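Local structure of chorismate mutase (Corynebacterium glutamicum, 5HUB) at the interface of chains A and B. The protein catalyses the pericyclic rearrangement of chorismate to prephenate, the first step from chorismate towards phenylalanine and tyrosine. Numbering follows the deposited sequence. Chains: chain A/B, Chorismate mutase.

The interface of chains A and B. Residues chain A 14, 17, 20-21; chain B 38-39, 41-42.
A:Tyr17 and A:Ile21, one turn apart on helix 11-42 of chain A, meet B:Ile38 and B:Ile42, likewise one turn apart near the C-terminal end of the same helix in chain B. The patch belongs to the two-fold interface of the all-helical AroQ-type chorismate mutase, whose family is built as an intertwined dimer; the two-fold axis repeats the patch with the chains exchanged. B:Ile38 is wedged between three chain A residues. From B:Ile38 CB, which lies near A:Ile21 CG1 (4.2 Å), the side chain forks. The CG2 methyl packs between A:Tyr17 and A:Ile21: B:Ile38 CG2 touches A:Tyr17 CB at 3.5 Å and lies close to the ring atom A:Tyr17 CD1. On its other side, B:Ile38 CG2 is 3.7 Å from A:Ile21 CD1. The other branch, CG1, is turned away from the carbonyl carbon (chi1 -68°) and carries its terminal CD1 to A:Glu20, whose side chain runs across it at nearly a right angle. There B:Ile38 CD1 meets the carboxylate carbon A:Glu20 CD at 3.4 Å, so the aliphatic tip lies against a polar head group. The side chains of A:Ile21 and B:Ile38 lie alongside, pointing opposite ways, whereas A:Ile21 CD1 and B:Ile42 CD1 approach tip to tip, 3.9 Å apart. B:Ile42 has its CG1 flanked by both backbone neighbours of CA (chi1 78°), which leaves B:Ile42 CG2 to turn towards the base of the tyrosine, 3.5 Å from A:Tyr17 CB. The ring is therefore held at its root by methyls from two successive turns of chain B. Further out, B:Thr41 OG1 lies over one ring face, displaced towards the rim. That hydroxyl is tied back into its own helix by a hydrogen bond from B:Thr41 OG1 to the backbone carbonyl B:Ile38 O (2.6 Å), the donor OG1 standing 22° off the carbonyl plane.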
# COMPACT_ATOMS: atom_id res chain seq x y z
N ILE A 14 17.99 2.51 15.71
CA ILE A 14 17.53 2.96 14.37
C ILE A 14 17.79 1.90 13.33
O ILE A 14 16.89 1.65 12.48
CB ILE A 14 18.22 4.30 14.01
CG1 ILE A 14 17.76 5.40 14.95
CG2 ILE A 14 17.95 4.68 12.56
CD1 ILE A 14 18.66 6.62 14.96
N TYR A 17 15.12 -0.77 13.51
CA TYR A 17 13.87 -0.24 12.93
C TYR A 17 13.98 -0.14 11.41
O TYR A 17 12.93 -0.42 10.72
CB TYR A 17 13.53 1.11 13.55
CG TYR A 17 12.98 1.07 14.95
CD1 TYR A 17 11.94 0.19 15.30
CD2 TYR A 17 13.41 1.99 15.92
CE1 TYR A 17 11.40 0.20 16.59
CE2 TYR A 17 12.87 1.99 17.20
CZ TYR A 17 11.87 1.09 17.53
OH TYR A 17 11.33 1.09 18.80
N GLU A 20 13.33 -3.54 10.11
CA GLU A 20 11.88 -3.86 10.18
C GLU A 20 11.16 -3.15 9.07
O GLU A 20 10.20 -3.76 8.48
CB GLU A 20 11.33 -3.43 11.51
CG GLU A 20 9.98 -4.12 11.68
CD GLU A 20 9.33 -4.09 13.03
OE1 GLU A 20 9.96 -3.56 13.96
OE2 GLU A 20 8.22 -4.64 13.15
N ILE A 21 11.39 -1.91 8.75
CA ILE A 21 10.73 -1.25 7.61
C ILE A 21 11.03 -1.98 6.33
O ILE A 21 10.09 -2.16 5.52
CB ILE A 21 11.09 0.25 7.57
CG1 ILE A 21 10.49 0.98 8.74
CG2 ILE A 21 10.71 0.88 6.24
CD1 ILE A 21 11.07 2.38 8.94
N ILE B 38 6.75 3.13 12.98
CA ILE B 38 8.22 2.97 13.10
C ILE B 38 8.90 4.13 12.42
O ILE B 38 9.87 4.71 13.01
CB ILE B 38 8.69 1.67 12.47
CG1 ILE B 38 8.18 0.50 13.26
CG2 ILE B 38 10.24 1.62 12.45
CD1 ILE B 38 8.30 -0.83 12.60
N SER B 39 8.55 4.48 11.23
CA SER B 39 9.17 5.56 10.53
C SER B 39 9.09 6.85 11.29
O SER B 39 10.13 7.54 11.43
CB SER B 39 8.59 5.68 9.12
OG SER B 39 9.35 6.64 8.41
N THR B 41 8.80 7.27 14.42
CA THR B 41 9.61 7.18 15.62
C THR B 41 11.10 7.43 15.34
O THR B 41 11.79 8.03 16.19
CB THR B 41 9.45 5.82 16.35
OG1 THR B 41 10.12 4.78 15.64
CG2 THR B 41 8.05 5.47 16.63
N ILE B 42 11.59 7.04 14.17
CA ILE B 42 13.04 7.08 13.80
C ILE B 42 13.56 8.24 12.90
O ILE B 42 14.78 8.43 12.73
CB ILE B 42 13.53 5.72 13.17
CG1 ILE B 42 13.15 5.49 11.72
CG2 ILE B 42 13.14 4.55 14.03
CD1 ILE B 42 13.76 4.25 11.14